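Local coordinates for tailspike protein (Acinetobacter phage vB_ApiP_P1, PDB 6E1R), which probably binds and hydrolyses capsular polysaccharide of Acinetobacter baumannii as the trimeric phage tailspike, represented here by the part that follows the N-terminal region, at residues K319-V329 against K349-K357; Y364-V372 against L395-I404. All coordinates share one frame; numbering follows the deposited sequence.

Interaction 1 (K319-V329 against K349-K357); sequences KTLGNSATGFV and KNTMANYPK
Lys319 and Lys349 pair in parallel on neighbouring strands of a right-handed beta-helix, as in other phage tailspikes of this fold, with CA atoms 4.7 Å apart. Thr320 N donates to Lys349 O nearly along the C=O axis; farther on, the two segments run into loops that pack together. On the pair's side of the sheet the two lysine stems run side by side, CG to CG; Lys349 NZ goes on to a salt bridge with Glu373. Thr351 OG1, placed between its backbone N and carbonyl carbon (chi1 59°), bonds Thr320 O, while its CG2 meets Leu321 CD2 at 3.6 Å. The extended selenomethionine Met352 enters the 319-329 loop, with SE 3.6 Å from Phe328 CB and CE among backbone atoms of Leu321, Gly322 and Gly327. Phe328 and Tyr355 stack face to face, centroids 4.3 Å apart and planes at 19°, and Leu407 of a second subunit packs on both. After a cis peptide bond, Pro356 turns its CB to Val329 and its CD to Thr320 OG1. That hydroxyl is also bonded to two waters: one accepts from Met352 N and donates to Tyr355 O, the other donates to Lys349 O at 2.7 Å.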
# COMPACT_ATOMS: atom_id res chain seq x y z
N LYS A 319 -3.82 20.61 -2.69
CA LYS A 319 -4.27 21.52 -3.74
C LYS A 319 -3.34 21.36 -4.94
O LYS A 319 -2.16 21.74 -4.87
CB LYS A 319 -4.29 22.96 -3.26
CG LYS A 319 -4.72 23.97 -4.32
CD LYS A 319 -4.77 25.38 -3.76
CE LYS A 319 -5.22 26.37 -4.82
NZ LYS A 319 -5.38 27.74 -4.25
N THR A 320 -3.86 20.82 -6.03
CA THR A 320 -3.07 20.61 -7.24
C THR A 320 -3.16 21.83 -8.15
O THR A 320 -4.19 22.51 -8.23
CB THR A 320 -3.55 19.37 -8.00
OG1 THR A 320 -4.98 19.42 -8.14
CG2 THR A 320 -3.16 18.11 -7.25
N LEU A 321 -2.06 22.11 -8.84
CA LEU A 321 -1.94 23.26 -9.73
C LEU A 321 -1.35 22.81 -11.06
O LEU A 321 -0.92 21.67 -11.23
CB LEU A 321 -1.06 24.36 -9.11
CG LEU A 321 -1.62 25.09 -7.89
CD1 LEU A 321 -0.53 25.90 -7.21
CD2 LEU A 321 -2.76 26.00 -8.31
N GLY A 322 -1.32 23.74 -12.01
CA GLY A 322 -0.70 23.51 -13.30
C GLY A 322 -1.71 23.52 -14.43
O GLY A 322 -2.87 23.93 -14.27
N ASN A 323 -1.25 23.06 -15.59
CA ASN A 323 -2.06 22.97 -16.79
C ASN A 323 -2.21 21.50 -17.17
O ASN A 323 -1.20 20.81 -17.38
CB ASN A 323 -1.42 23.76 -17.94
CG ASN A 323 -2.23 23.70 -19.22
OD1 ASN A 323 -3.41 23.34 -19.21
ND2 ASN A 323 -1.60 24.06 -20.33
N SER A 324 -3.46 21.02 -17.25
CA SER A 324 -3.70 19.61 -17.52
C SER A 324 -3.23 19.20 -18.91
O SER A 324 -3.01 18.01 -19.14
CB SER A 324 -5.19 19.30 -17.36
OG SER A 324 -5.97 20.01 -18.31
N ALA A 325 -3.09 20.15 -19.83
CA ALA A 325 -2.56 19.82 -21.15
C ALA A 325 -1.10 19.39 -21.08
O ALA A 325 -0.66 18.55 -21.87
CB ALA A 325 -2.73 21.01 -22.10
N THR A 326 -0.34 19.97 -20.15
CA THR A 326 1.05 19.57 -19.95
C THR A 326 1.15 18.33 -19.08
O THR A 326 1.92 17.41 -19.39
CB THR A 326 1.84 20.72 -19.33
OG1 THR A 326 1.73 21.89 -20.16
CG2 THR A 326 3.31 20.35 -19.19
N GLY A 327 0.39 18.28 -18.00
CA GLY A 327 0.40 17.13 -17.11
C GLY A 327 -0.54 17.37 -15.96
O GLY A 327 -0.93 18.50 -15.67
N PHE A 328 -0.90 16.27 -15.30
CA PHE A 328 -1.85 16.34 -14.20
C PHE A 328 -1.72 15.11 -13.33
O PHE A 328 -1.15 14.09 -13.74
CB PHE A 328 -3.29 16.48 -14.71
CG PHE A 328 -3.77 15.31 -15.51
CD1 PHE A 328 -4.45 14.26 -14.90
CD2 PHE A 328 -3.55 15.25 -16.88
CE1 PHE A 328 -4.89 13.18 -15.64
CE2 PHE A 328 -3.99 14.17 -17.62
CZ PHE A 328 -4.66 13.13 -17.00
N VAL A 329 -2.27 15.21 -12.13
CA VAL A 329 -2.40 14.06 -11.23
C VAL A 329 -3.68 13.33 -11.64
O VAL A 329 -4.75 13.94 -11.68
CB VAL A 329 -2.45 14.50 -9.76
CG1 VAL A 329 -2.64 13.30 -8.85
CG2 VAL A 329 -1.18 15.26 -9.39
N LYS A 349 -8.60 20.10 -3.24
CA LYS A 349 -8.92 21.28 -4.02
C LYS A 349 -8.30 21.15 -5.40
O LYS A 349 -7.09 20.96 -5.53
CB LYS A 349 -8.42 22.55 -3.33
CG LYS A 349 -8.52 23.80 -4.20
CD LYS A 349 -9.95 24.07 -4.64
CE LYS A 349 -10.02 25.26 -5.58
NZ LYS A 349 -11.40 25.50 -6.10
N ASN A 350 -9.13 21.25 -6.43
CA ASN A 350 -8.69 21.16 -7.81
C ASN A 350 -8.70 22.54 -8.44
O ASN A 350 -9.62 23.33 -8.23
CB ASN A 350 -9.60 20.23 -8.62
CG ASN A 350 -9.43 18.77 -8.23
OD1 ASN A 350 -8.80 18.45 -7.23
ND2 ASN A 350 -10.00 17.88 -9.04
N THR A 351 -7.65 22.84 -9.20
CA THR A 351 -7.61 24.04 -10.03
C THR A 351 -7.75 23.72 -11.51
O THR A 351 -7.97 24.64 -12.31
CB THR A 351 -6.32 24.82 -9.79
OG1 THR A 351 -5.18 23.99 -10.09
CG2 THR A 351 -6.25 25.28 -8.35
N MSE A 352 -7.63 22.45 -11.90
CA MSE A 352 -7.92 22.02 -13.26
C MSE A 352 -9.31 21.39 -13.31
O MSE A 352 -9.82 20.94 -12.29
CB MSE A 352 -6.89 20.99 -13.74
CG MSE A 352 -5.45 21.30 -13.40
SE MSE A 352 -4.41 19.65 -13.56
CE MSE A 352 -2.62 20.39 -13.58
N ALA A 353 -9.90 21.36 -14.49
CA ALA A 353 -11.18 20.68 -14.65
C ALA A 353 -10.96 19.17 -14.65
O ALA A 353 -9.94 18.68 -15.14
CB ALA A 353 -11.86 21.12 -15.94
N ASN A 354 -11.93 18.44 -14.08
CA ASN A 354 -12.00 16.98 -14.14
C ASN A 354 -10.92 16.28 -13.32
O ASN A 354 -11.19 15.24 -12.71
CB ASN A 354 -11.95 16.51 -15.60
CG ASN A 354 -13.00 17.16 -16.46
OD1 ASN A 354 -14.16 17.29 -16.06
ND2 ASN A 354 -12.61 17.58 -17.66
N TYR A 355 -9.70 16.81 -13.31
CA TYR A 355 -8.60 16.12 -12.66
C TYR A 355 -8.05 16.93 -11.49
O TYR A 355 -8.06 18.17 -11.53
CB TYR A 355 -7.47 15.84 -13.67
CG TYR A 355 -7.98 15.25 -14.96
CD1 TYR A 355 -8.58 14.00 -14.98
CD2 TYR A 355 -7.87 15.95 -16.15
CE1 TYR A 355 -9.05 13.46 -16.17
CE2 TYR A 355 -8.34 15.42 -17.34
CZ TYR A 355 -8.93 14.17 -17.34
OH TYR A 355 -9.39 13.64 -18.52
N PRO A 356 -7.58 16.27 -10.42
CA PRO A 356 -7.53 14.81 -10.26
C PRO A 356 -8.83 14.18 -9.77
O PRO A 356 -9.70 14.88 -9.25
CB PRO A 356 -6.44 14.62 -9.21
CG PRO A 356 -6.52 15.84 -8.38
CD PRO A 356 -6.86 16.95 -9.34
N LYS A 357 -8.95 12.87 -9.95
CA LYS A 357 -10.00 12.10 -9.30
C LYS A 357 -9.55 11.68 -7.91
O LYS A 357 -8.35 11.65 -7.60
CB LYS A 357 -10.38 10.87 -10.12
CG LYS A 357 -10.71 11.16 -11.58
CD LYS A 357 -11.87 12.13 -11.71
CE LYS A 357 -12.28 12.32 -13.16
NZ LYS A 357 -13.30 13.39 -13.32
O HOH W 1 -6.53 20.18 -10.30
O HOH W 2 -6.08 18.46 -5.76

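Interaction 2 (Y364-V372 against L395-I404); sequences YGQLISAVV and LATGGSIGDI
Leu367 O accepts the N-H of Ala396 at 2.8 Å, nearly straight (165°), where Leu367 and Leu395 form a parallel bridge. Two residues on, Ser369 O takes Ser400 N from above its carbonyl plane, 48° out of it, and also meets Gly399 CA at 3.2 Å in a CA-H...O contact. Gly399, with no side chain, lets its CA lie against the carbonyl oxygens of Leu367 and Ser369 and come within 3.9 Å of Ile368 CA. Beside this backbone seam, Ala396 CB sits against Ile368 CG2 at 3.6 Å and is flanked by the extended Gln366, whose CG, CD and OE1 all lie alongside it. Farther along, Val371 has CG1 anti to its backbone N (chi1 176°), which turns CG2 to Ile401 CG2 at 4.0 Å, while its CB and CG1 meet the tip of Ile404, CD1. Ser400 OG lies 3.5 Å from Ala370 CB.

Two turns shape segment 395-404: type II from Ala396 to Gly399, with Gly398 at its positive-phi position, and type II' from Ile401 to Ile404. Asn380 links the segments from outside, its OD1 accepting from Val371 N and its ND2 bonded to Ser400 OG. Phe360 and Ile385, from neighbouring strands, pack on Val371 and Ile404 respectively. Here successive coils of a parallel beta-helix meet, the loop after strand 392-395 running along the preceding coil's corner at Val371.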
# COMPACT_ATOMS: atom_id res chain seq x y z
N TYR A 364 -11.67 7.48 8.10
CA TYR A 364 -12.40 7.56 9.36
C TYR A 364 -12.09 8.87 10.05
O TYR A 364 -10.92 9.21 10.24
CB TYR A 364 -12.03 6.37 10.26
CG TYR A 364 -12.81 6.28 11.56
CD1 TYR A 364 -12.39 6.96 12.69
CD2 TYR A 364 -13.94 5.49 11.65
CE1 TYR A 364 -13.10 6.87 13.88
CE2 TYR A 364 -14.66 5.39 12.83
CZ TYR A 364 -14.23 6.08 13.94
OH TYR A 364 -14.93 5.99 15.12
N GLY A 365 -13.13 9.61 10.42
CA GLY A 365 -12.94 10.85 11.15
C GLY A 365 -14.18 11.71 11.11
O GLY A 365 -15.27 11.26 10.73
N GLN A 366 -13.99 12.97 11.50
CA GLN A 366 -15.06 13.96 11.57
C GLN A 366 -14.68 15.17 10.73
O GLN A 366 -13.52 15.60 10.74
CB GLN A 366 -15.32 14.38 13.02
CG GLN A 366 -16.33 15.50 13.19
CD GLN A 366 -16.56 15.87 14.64
OE1 GLN A 366 -15.83 16.69 15.20
NE2 GLN A 366 -17.57 15.27 15.25
N LEU A 367 -15.65 15.71 10.00
CA LEU A 367 -15.40 16.76 9.02
C LEU A 367 -16.01 18.08 9.45
O LEU A 367 -17.18 18.13 9.85
CB LEU A 367 -15.95 16.35 7.65
CG LEU A 367 -15.26 15.17 6.98
CD1 LEU A 367 -15.91 14.85 5.65
CD2 LEU A 367 -13.78 15.44 6.81
N ILE A 368 -15.22 19.15 9.38
CA ILE A 368 -15.72 20.52 9.43
C ILE A 368 -15.61 21.18 8.06
O ILE A 368 -15.60 22.40 7.95
CB ILE A 368 -14.98 21.34 10.50
CG1 ILE A 368 -13.48 21.31 10.26
CG2 ILE A 368 -15.31 20.84 11.89
CD1 ILE A 368 -12.70 22.25 11.14
N SER A 369 -15.52 20.37 7.00
CA SER A 369 -15.26 20.87 5.66
C SER A 369 -15.99 19.99 4.66
O SER A 369 -16.69 19.04 5.02
CB SER A 369 -13.76 20.89 5.37
OG SER A 369 -13.24 19.57 5.29
N ALA A 370 -15.83 20.31 3.38
CA ALA A 370 -16.30 19.44 2.31
C ALA A 370 -15.25 18.38 2.01
O ALA A 370 -14.12 18.43 2.50
CB ALA A 370 -16.63 20.25 1.06
N VAL A 371 -15.63 17.40 1.19
CA VAL A 371 -14.70 16.34 0.83
C VAL A 371 -13.79 16.79 -0.30
O VAL A 371 -12.56 16.67 -0.21
CB VAL A 371 -15.47 15.06 0.47
CG1 VAL A 371 -14.51 13.98 -0.01
CG2 VAL A 371 -16.27 14.57 1.67
N VAL A 372 -14.37 17.32 -1.38
CA VAL A 372 -13.60 17.82 -2.51
C VAL A 372 -14.23 19.12 -2.99
O VAL A 372 -15.37 19.45 -2.66
CB VAL A 372 -13.54 16.81 -3.68
CG1 VAL A 372 -12.74 15.57 -3.29
CG2 VAL A 372 -14.94 16.43 -4.14
N LEU A 395 -20.34 14.75 10.54
CA LEU A 395 -20.39 16.13 10.08
C LEU A 395 -20.50 17.07 11.28
O LEU A 395 -21.49 17.01 12.03
CB LEU A 395 -21.55 16.35 9.11
CG LEU A 395 -21.47 15.57 7.80
CD1 LEU A 395 -22.66 15.88 6.91
CD2 LEU A 395 -20.16 15.87 7.08
N ALA A 396 -19.51 17.93 11.45
CA ALA A 396 -19.54 19.00 12.42
C ALA A 396 -19.89 20.31 11.71
O ALA A 396 -20.27 20.31 10.53
CB ALA A 396 -18.20 19.08 13.16
N THR A 397 -19.77 21.42 12.42
CA THR A 397 -20.12 22.72 11.84
C THR A 397 -19.23 23.03 10.64
O THR A 397 -18.01 23.09 10.76
CB THR A 397 -19.99 23.82 12.90
OG1 THR A 397 -20.84 23.52 14.01
CG2 THR A 397 -20.37 25.17 12.31
N GLY A 398 -19.86 23.21 9.48
CA GLY A 398 -19.15 23.44 8.25
C GLY A 398 -18.87 22.20 7.43
O GLY A 398 -18.41 22.33 6.29
N GLY A 399 -19.14 21.02 7.97
CA GLY A 399 -18.88 19.79 7.24
C GLY A 399 -20.01 19.44 6.28
O GLY A 399 -21.18 19.75 6.51
N SER A 400 -19.64 18.79 5.18
CA SER A 400 -20.59 18.42 4.15
C SER A 400 -20.01 17.30 3.31
O SER A 400 -18.80 17.28 3.05
CB SER A 400 -20.95 19.62 3.26
OG SER A 400 -19.80 20.13 2.61
N ILE A 401 -20.86 16.38 2.88
CA ILE A 401 -20.47 15.30 1.98
C ILE A 401 -21.26 15.30 0.69
O ILE A 401 -20.85 14.62 -0.27
CB ILE A 401 -20.56 13.92 2.66
CG1 ILE A 401 -21.98 13.66 3.17
CG2 ILE A 401 -19.55 13.81 3.79
CD1 ILE A 401 -22.15 12.32 3.84
N GLY A 402 -22.38 16.01 0.62
CA GLY A 402 -23.16 16.05 -0.61
C GLY A 402 -23.74 14.69 -0.94
O GLY A 402 -24.33 14.02 -0.08
N ASP A 403 -23.57 14.27 -2.19
CA ASP A 403 -24.07 12.99 -2.66
C ASP A 403 -23.02 11.88 -2.57
O ASP A 403 -23.22 10.81 -3.15
CB ASP A 403 -24.56 13.10 -4.10
CG ASP A 403 -25.79 13.99 -4.23
OD1 ASP A 403 -26.56 14.09 -3.24
OD2 ASP A 403 -25.98 14.58 -5.31
N ILE A 404 -21.92 12.12 -1.86
CA ILE A 404 -20.88 11.11 -1.70
C ILE A 404 -21.32 10.10 -0.64
O ILE A 404 -21.83 10.48 0.43
CB ILE A 404 -19.54 11.77 -1.34
CG1 ILE A 404 -19.15 12.78 -2.41
CG2 ILE A 404 -18.45 10.72 -1.16
CD1 ILE A 404 -17.89 13.56 -2.09

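The two contacts follow one another in series: interaction 1 closes at Lys357 before interaction 2 opens at Tyr364, so neither encloses nor crosses the other. From strand 316-320 the chain makes the 321-329 loop, passes through strand 331-338 and returns on strand 346-350, closing roughly one coil at interaction 1. Strand 357-361 then leads to strand 364-367, and a further coil through 372-373, 385-389 and 392-395 closes at interaction 2. Their centres are about 22 Å apart, on different sides of the beta-helix. The trimer relates them too: Phe328, of interaction 1, meets Tyr364 of a neighbouring subunit, a residue of segment 364-372, edge-to-face.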